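Local coordinates for calcium uptake protein 2, mitochondrial (Homo sapiens, PDB 6LB7) that binds calcium through an EF-hand and probably takes part in regulating calcium uptake into mitochondria, at residues K106-T110 with E120-L124; R203-F207 with N289-T293. All coordinates share one frame; numbering follows the deposited sequence.

Contact 1 (K106-T110 with E120-L124); sequences KMLDT and EFFKL. With CA (calcium ion), chain F.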
ATOM      1  N   LYS B 106       9.467   6.621 -12.446  1.00 14.53           N
ATOM      2  CA  LYS B 106       9.402   5.469 -13.338  1.00 14.53           C
ATOM      3  C   LYS B 106       8.004   5.280 -13.907  1.00 18.52           C
ATOM      4  O   LYS B 106       7.860   4.734 -15.007  1.00 20.47           O
ATOM      5  CB  LYS B 106       9.854   4.204 -12.604  1.00 18.74           C
ATOM      6  CG  LYS B 106      11.351   4.152 -12.289  1.00 23.51           C
ATOM      7  CD  LYS B 106      12.227   4.434 -13.539  1.00 29.10           C
ATOM      8  CE  LYS B 106      12.238   3.267 -14.559  1.00 29.86           C
ATOM      9  NZ  LYS B 106      12.764   3.695 -15.911  1.00 23.79           N
ATOM     10  N   MET B 107       6.967   5.739 -13.186  1.00 15.28           N
ATOM     11  CA  MET B 107       5.605   5.694 -13.730  1.00 13.68           C
ATOM     12  C   MET B 107       5.484   6.567 -14.971  1.00 14.22           C
ATOM     13  O   MET B 107       4.772   6.219 -15.918  1.00 22.76           O
ATOM     14  CB  MET B 107       4.580   6.145 -12.678  1.00 13.48           C
ATOM     15  CG  MET B 107       4.248   5.106 -11.622  1.00 14.35           C
ATOM     16  SD  MET B 107       3.474   3.653 -12.353  1.00 17.02           S
ATOM     17  CE  MET B 107       1.895   4.320 -12.861  1.00 28.72           C
ATOM     18  N   LEU B 108       6.173   7.707 -14.978  1.00 13.69           N
ATOM     19  CA  LEU B 108       6.124   8.644 -16.088  1.00 15.55           C
ATOM     20  C   LEU B 108       7.079   8.288 -17.227  1.00 18.35           C
ATOM     21  O   LEU B 108       6.821   8.665 -18.373  1.00 17.00           O
ATOM     22  CB  LEU B 108       6.438  10.057 -15.584  1.00 16.39           C
ATOM     23  CG  LEU B 108       5.404  10.780 -14.717  1.00 22.88           C
ATOM     24  CD1 LEU B 108       6.001  12.032 -14.081  1.00 14.28           C
ATOM     25  CD2 LEU B 108       4.188  11.149 -15.547  1.00 26.86           C
ATOM     26  N   ASP B 109       8.182   7.593 -16.935  1.00 17.60           N
ATOM     27  CA  ASP B 109       9.193   7.216 -17.936  1.00 21.62           C
ATOM     28  C   ASP B 109       8.774   5.902 -18.592  1.00 20.63           C
ATOM     29  O   ASP B 109       9.320   4.826 -18.330  1.00 21.50           O
ATOM     30  CB  ASP B 109      10.571   7.099 -17.287  1.00 18.90           C
ATOM     31  CG  ASP B 109      11.660   6.607 -18.268  1.00 25.95           C
ATOM     32  OD1 ASP B 109      11.669   6.986 -19.465  1.00 21.55           O
ATOM     33  OD2 ASP B 109      12.524   5.840 -17.804  1.00 18.65           O
ATOM     34  N   THR B 110       7.782   5.995 -19.477  1.00 24.65           N
ATOM     35  CA  THR B 110       7.182   4.787 -20.020  1.00 24.11           C
ATOM     36  C   THR B 110       8.049   4.087 -21.063  1.00 21.06           C
ATOM     37  O   THR B 110       7.892   2.882 -21.257  1.00 23.99           O
ATOM     38  CB  THR B 110       5.816   5.111 -20.609  1.00 20.51           C
ATOM     39  OG1 THR B 110       5.947   6.237 -21.475  1.00 25.31           O
ATOM     40  CG2 THR B 110       4.836   5.465 -19.481  1.00 25.41           C
ATOM     41  N   GLU B 120       6.229  12.390 -22.518  1.00 18.54           N
ATOM     42  CA  GLU B 120       5.815  11.514 -21.429  1.00 25.88           C
ATOM     43  C   GLU B 120       5.110  12.290 -20.318  1.00 22.45           C
ATOM     44  O   GLU B 120       4.157  11.790 -19.714  1.00 20.50           O
ATOM     45  CB  GLU B 120       7.030  10.783 -20.874  1.00 16.72           C
ATOM     46  CG  GLU B 120       7.605   9.771 -21.878  1.00 19.26           C
ATOM     47  CD  GLU B 120       8.912   9.186 -21.398  1.00 21.51           C
ATOM     48  OE1 GLU B 120       9.750   9.960 -20.882  1.00 20.13           O
ATOM     49  OE2 GLU B 120       9.099   7.962 -21.544  1.00 22.10           O
ATOM     50  N   PHE B 121       5.576  13.503 -20.018  1.00 19.75           N
ATOM     51  CA  PHE B 121       4.902  14.315 -19.008  1.00 16.82           C
ATOM     52  C   PHE B 121       3.506  14.686 -19.472  1.00 24.80           C
ATOM     53  O   PHE B 121       2.588  14.812 -18.658  1.00 15.94           O
ATOM     54  CB  PHE B 121       5.728  15.566 -18.721  1.00 22.41           C
ATOM     55  CG  PHE B 121       5.341  16.294 -17.469  1.00 21.64           C
ATOM     56  CD1 PHE B 121       5.568  15.727 -16.223  1.00 22.69           C
ATOM     57  CD2 PHE B 121       4.773  17.565 -17.537  1.00 26.16           C
ATOM     58  CE1 PHE B 121       5.233  16.410 -15.057  1.00 26.88           C
ATOM     59  CE2 PHE B 121       4.428  18.255 -16.375  1.00 29.37           C
ATOM     60  CZ  PHE B 121       4.665  17.679 -15.136  1.00 26.99           C
ATOM     61  N   PHE B 122       3.325  14.830 -20.786  1.00 19.63           N
ATOM     62  CA  PHE B 122       2.040  15.202 -21.353  1.00 18.67           C
ATOM     63  C   PHE B 122       0.982  14.130 -21.138  1.00 21.78           C
ATOM     64  O   PHE B 122      -0.210  14.413 -21.268  1.00 28.17           O
ATOM     65  CB  PHE B 122       2.212  15.500 -22.853  1.00 23.31           C
ATOM     66  CG  PHE B 122       0.996  16.102 -23.485  1.00 34.58           C
ATOM     67  CD1 PHE B 122       0.678  17.435 -23.263  1.00 44.82           C
ATOM     68  CD2 PHE B 122       0.165  15.342 -24.287  1.00 40.51           C
ATOM     69  CE1 PHE B 122      -0.446  18.006 -23.835  1.00 46.84           C
ATOM     70  CE2 PHE B 122      -0.966  15.903 -24.867  1.00 49.51           C
ATOM     71  CZ  PHE B 122      -1.273  17.239 -24.639  1.00 50.97           C
ATOM     72  N   LYS B 123       1.386  12.910 -20.806  1.00 20.16           N
ATOM     73  CA  LYS B 123       0.414  11.874 -20.493  1.00 18.28           C
ATOM     74  C   LYS B 123      -0.501  12.280 -19.340  1.00 19.68           C
ATOM     75  O   LYS B 123      -1.679  11.901 -19.324  1.00 20.89           O
ATOM     76  CB  LYS B 123       1.141  10.571 -20.158  1.00 20.86           C
ATOM     77  CG  LYS B 123       0.213   9.388 -19.879  1.00 29.77           C
ATOM     78  CD  LYS B 123       1.001   8.160 -19.423  1.00 40.76           C
ATOM     79  CE  LYS B 123       1.607   8.369 -18.033  1.00 41.37           C
ATOM     80  NZ  LYS B 123       2.748   7.437 -17.734  1.00 26.57           N
ATOM     81  N   LEU B 124       0.015  13.034 -18.362  1.00 15.61           N
ATOM     82  CA  LEU B 124      -0.840  13.459 -17.250  1.00 15.20           C
ATOM     83  C   LEU B 124      -1.990  14.329 -17.753  1.00 20.26           C
ATOM     84  O   LEU B 124      -3.145  14.149 -17.342  1.00 19.11           O
ATOM     85  CB  LEU B 124      -0.012  14.203 -16.195  1.00 15.08           C
ATOM     86  CG  LEU B 124       1.188  13.431 -15.610  1.00 17.42           C
ATOM     87  CD1 LEU B 124       1.981  14.269 -14.615  1.00 23.60           C
ATOM     88  CD2 LEU B 124       0.760  12.109 -14.973  1.00 15.76           C
TER
HETATM   89 CA    CA F 501      11.448   8.351 -21.194  1.00 22.68          CA
HETATM   90  O   HOH W   1       4.310   9.165 -19.176  1.00 20.84           O
HETATM   91  O   HOH W   2      11.708   9.402 -23.575  1.00 32.94           O
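Asp109 and Glu120 meet at a calcium ion, their side chains lying side by side and pointing the same way, with the two carboxylate planes 82° apart. Asp109 binds through one oxygen, OD1, 2.2 Å from the metal. Glu120 chelates it with both, OE1 and OE2 each standing 2.4 Å from the calcium. The metal explains why Asp109 OD1 and Glu120 OE2, which share no hydrogen bond, can sit 3.4 Å apart: the cation probably offsets their mutual repulsion. With CG opposite its own carbonyl carbon (chi1 -68°) and the chain extended beyond, Glu120 runs past Leu108 O and Thr110 to the ion.

This is the helix-loop-helix of an EF-hand: helix 99-108 enters the loop, Asp109 is its first ligand, and Glu120, on helix 118-129, supplies the bidentate carboxylate at its twelfth position. Asp111, Asn113, Met115 through its carbonyl, and a water complete the site. A second shell steadies these ligands. Asp109 OD2, turned from the metal, takes a hydrogen bond from Glu114 N and a salt bridge from Lys106 NZ, 2.9 Å away on its anti side, while Glu120 OE1 accepts from Glu117 N.

Behind the site, a water ties the two helices together, donating to Leu108 O and to Glu120 O and accepting from Lys123 NZ, all at 2.7 Å. A bend at chi3 (69°) in the otherwise extended Lys123 helps bring its ammonium group there, tip to tip with Thr110, whose CG2 lies 3.4 Å from NZ. Farther from the ion, Leu108 and Leu124 cross at about a right angle, CD2 against CD2 at 3.6 Å, and Leu108 CD1 approaches the edge of the Phe121 ring. Phe89 of helix 84-94 packs on both leucines.

Contact 2 (R203-F207 with N289-T293); sequences RKEDF and NILDT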
ATOM      1  N   ARG B 203       6.920  28.177  18.844  1.00 14.31           N
ATOM      2  CA  ARG B 203       6.493  27.777  20.174  1.00 18.69           C
ATOM      3  C   ARG B 203       5.712  26.472  20.085  1.00 17.26           C
ATOM      4  O   ARG B 203       5.172  26.124  19.032  1.00 16.12           O
ATOM      5  CB  ARG B 203       5.663  28.867  20.839  1.00 21.35           C
ATOM      6  CG  ARG B 203       6.410  30.195  20.890  1.00 25.43           C
ATOM      7  CD  ARG B 203       5.511  31.256  21.491  1.00 23.76           C
ATOM      8  NE  ARG B 203       4.212  31.138  20.878  1.00 27.54           N
ATOM      9  CZ  ARG B 203       3.139  31.790  21.285  1.00 43.01           C
ATOM     10  NH1 ARG B 203       3.216  32.625  22.322  1.00 48.38           N
ATOM     11  NH2 ARG B 203       1.984  31.592  20.657  1.00 37.61           N
ATOM     12  N   LYS B 204       5.684  25.730  21.198  1.00 14.79           N
ATOM     13  CA  LYS B 204       4.913  24.493  21.208  1.00 23.82           C
ATOM     14  C   LYS B 204       3.474  24.737  20.794  1.00 14.59           C
ATOM     15  O   LYS B 204       2.895  23.932  20.063  1.00 14.33           O
ATOM     16  CB  LYS B 204       4.976  23.831  22.581  1.00 22.11           C
ATOM     17  CG  LYS B 204       6.283  23.082  22.811  1.00 21.09           C
ATOM     18  CD  LYS B 204       6.364  22.591  24.255  1.00 22.74           C
ATOM     19  CE  LYS B 204       7.571  21.711  24.491  1.00 29.39           C
ATOM     20  NZ  LYS B 204       7.619  21.242  25.940  1.00 35.91           N
ATOM     21  N   GLU B 205       2.871  25.847  21.221  1.00 16.57           N
ATOM     22  CA  GLU B 205       1.498  26.067  20.778  1.00 19.73           C
ATOM     23  C   GLU B 205       1.411  26.555  19.336  1.00 16.52           C
ATOM     24  O   GLU B 205       0.352  26.401  18.725  1.00 14.83           O
ATOM     25  CB  GLU B 205       0.759  27.032  21.721  1.00 21.30           C
ATOM     26  CG  GLU B 205       1.144  28.487  21.649  1.00 38.91           C
ATOM     27  CD  GLU B 205       0.207  29.363  22.477  1.00 61.76           C
ATOM     28  OE1 GLU B 205      -0.450  28.830  23.396  1.00 70.68           O
ATOM     29  OE2 GLU B 205       0.119  30.579  22.213  1.00 67.01           O
ATOM     30  N   ASP B 206       2.481  27.153  18.778  1.00 16.17           N
ATOM     31  CA  ASP B 206       2.492  27.427  17.332  1.00 14.97           C
ATOM     32  C   ASP B 206       2.501  26.127  16.533  1.00 23.29           C
ATOM     33  O   ASP B 206       1.844  26.020  15.496  1.00 14.02           O
ATOM     34  CB  ASP B 206       3.719  28.260  16.914  1.00 18.61           C
ATOM     35  CG  ASP B 206       3.866  29.582  17.666  1.00 21.34           C
ATOM     36  OD1 ASP B 206       2.867  30.179  18.068  1.00 25.44           O
ATOM     37  OD2 ASP B 206       5.022  30.055  17.823  1.00 22.98           O
ATOM     38  N   PHE B 207       3.281  25.141  16.976  1.00 13.73           N
ATOM     39  CA  PHE B 207       3.260  23.835  16.327  1.00 13.54           C
ATOM     40  C   PHE B 207       1.888  23.175  16.477  1.00 14.36           C
ATOM     41  O   PHE B 207       1.377  22.547  15.540  1.00 13.27           O
ATOM     42  CB  PHE B 207       4.371  22.963  16.918  1.00 13.74           C
ATOM     43  CG  PHE B 207       4.349  21.541  16.436  1.00 18.77           C
ATOM     44  CD1 PHE B 207       4.803  21.226  15.168  1.00 13.32           C
ATOM     45  CD2 PHE B 207       3.859  20.522  17.248  1.00 18.36           C
ATOM     46  CE1 PHE B 207       4.768  19.911  14.707  1.00 16.03           C
ATOM     47  CE2 PHE B 207       3.806  19.211  16.787  1.00 17.47           C
ATOM     48  CZ  PHE B 207       4.271  18.907  15.517  1.00 16.63           C
ATOM     49  N   ASN B 289      10.620  17.944  22.568  1.00 17.84           N
ATOM     50  CA  ASN B 289       9.595  18.985  22.618  1.00 27.11           C
ATOM     51  C   ASN B 289       8.382  18.617  21.759  1.00 26.63           C
ATOM     52  O   ASN B 289       7.239  18.906  22.140  1.00 22.20           O
ATOM     53  CB  ASN B 289      10.185  20.357  22.209  1.00 21.40           C
ATOM     54  CG  ASN B 289      10.992  20.316  20.896  1.00 22.65           C
ATOM     55  OD1 ASN B 289      10.959  19.341  20.134  1.00 31.68           O
ATOM     56  ND2 ASN B 289      11.730  21.400  20.635  1.00 21.31           N
ATOM     57  N   ILE B 290       8.603  17.949  20.621  1.00 28.61           N
ATOM     58  CA  ILE B 290       7.485  17.557  19.765  1.00 23.23           C
ATOM     59  C   ILE B 290       6.758  16.345  20.339  1.00 17.97           C
ATOM     60  O   ILE B 290       5.519  16.318  20.392  1.00 19.68           O
ATOM     61  CB  ILE B 290       7.961  17.309  18.321  1.00 20.88           C
ATOM     62  CG1 ILE B 290       8.160  18.652  17.592  1.00 14.86           C
ATOM     63  CG2 ILE B 290       6.902  16.506  17.530  1.00 18.94           C
ATOM     64  CD1 ILE B 290       8.762  18.518  16.237  1.00 19.07           C
ATOM     65  N   LEU B 291       7.507  15.327  20.779  1.00 18.35           N
ATOM     66  CA  LEU B 291       6.876  14.195  21.462  1.00 24.83           C
ATOM     67  C   LEU B 291       6.033  14.677  22.631  1.00 26.19           C
ATOM     68  O   LEU B 291       4.899  14.225  22.828  1.00 22.35           O
ATOM     69  CB  LEU B 291       7.925  13.205  21.972  1.00 23.69           C
ATOM     70  CG  LEU B 291       8.757  12.423  20.960  1.00 29.04           C
ATOM     71  CD1 LEU B 291       9.882  11.694  21.664  1.00 34.57           C
ATOM     72  CD2 LEU B 291       7.896  11.449  20.180  1.00 21.66           C
ATOM     73  N   ASP B 292       6.582  15.600  23.423  1.00 24.72           N
ATOM     74  CA  ASP B 292       5.847  16.111  24.573  1.00 20.80           C
ATOM     75  C   ASP B 292       4.581  16.838  24.146  1.00 21.71           C
ATOM     76  O   ASP B 292       3.538  16.711  24.792  1.00 23.13           O
ATOM     77  CB  ASP B 292       6.741  17.044  25.393  1.00 29.80           C
ATOM     78  CG  ASP B 292       6.034  17.595  26.618  1.00 44.64           C
ATOM     79  OD1 ASP B 292       5.775  18.819  26.663  1.00 50.92           O
ATOM     80  OD2 ASP B 292       5.726  16.801  27.531  1.00 57.21           O
ATOM     81  N   THR B 293       4.657  17.624  23.063  1.00 22.20           N
ATOM     82  CA  THR B 293       3.478  18.330  22.570  1.00 20.14           C
ATOM     83  C   THR B 293       2.399  17.360  22.108  1.00 23.44           C
ATOM     84  O   THR B 293       1.210  17.551  22.401  1.00 23.00           O
ATOM     85  CB  THR B 293       3.870  19.276  21.427  1.00 23.69           C
ATOM     86  OG1 THR B 293       4.796  20.247  21.920  1.00 26.33           O
ATOM     87  CG2 THR B 293       2.641  19.994  20.892  1.00 21.89           C
TER
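Lys204 lays its aliphatic chain over Thr293 and the backbone of Asn289: CG is 3.3 Å from Thr293 OG1, and CE is 3.7 Å from Asn289 O. Extended beyond CG, the chain carries NZ on to Asp292, which it crosses at about a right angle. There NZ makes a salt bridge of 3.1 Å to OD1, arriving on the anti side and 33° out of the carboxylate plane. Were Lys204 cut back to an alanine, Asp292 would probably lose this close cationic mate, and Thr293 OG1 and the Asn289 carbonyl the chain lying over them.

The hydroxyl under the lysine is turned back into its own helix, Thr293 OG1 donating to Asn289 O at 2.8 Å. That carbonyl also accepts from Thr293 N, the two donors coming from opposite faces of its plane.

One turn on from Lys204, Phe207 has CG anti to its N (chi1 173°), which sends the ring toward helix 288-298. Thr293 CG2 meets the ring edge in plane, 3.9 Å from CD2, while Ile290 sets CG1 over one face and brings CG2 to 4.1 Å from CZ. Helix 288-298 is probably the entering helix of a C-terminal EF-hand, with helix 308-320 leaving it. Helix 204-211 and helix 288-298 also pack with helix 239-249, whose Phe245 meets Phe207 edge-to-face and touches Ile290.

In the fold
Contact 1 and contact 2 illustrate two uses of helix pairing in one chain. They follow in series along the sequence and lie on opposite sides of the chain's centre, with their centres 40 Å apart and their nearest atoms about 30 Å apart, so neither touches the other. Contact 1 joins neighbours in sequence, only nine residues lying between its segments, and holds two of the five residues that bind the calcium; another protein chain also comes within reach of it. Contact 2 brings together helices separated by 81 residues, is touched by no other chain of the assembly, and lies far from that calcium ion.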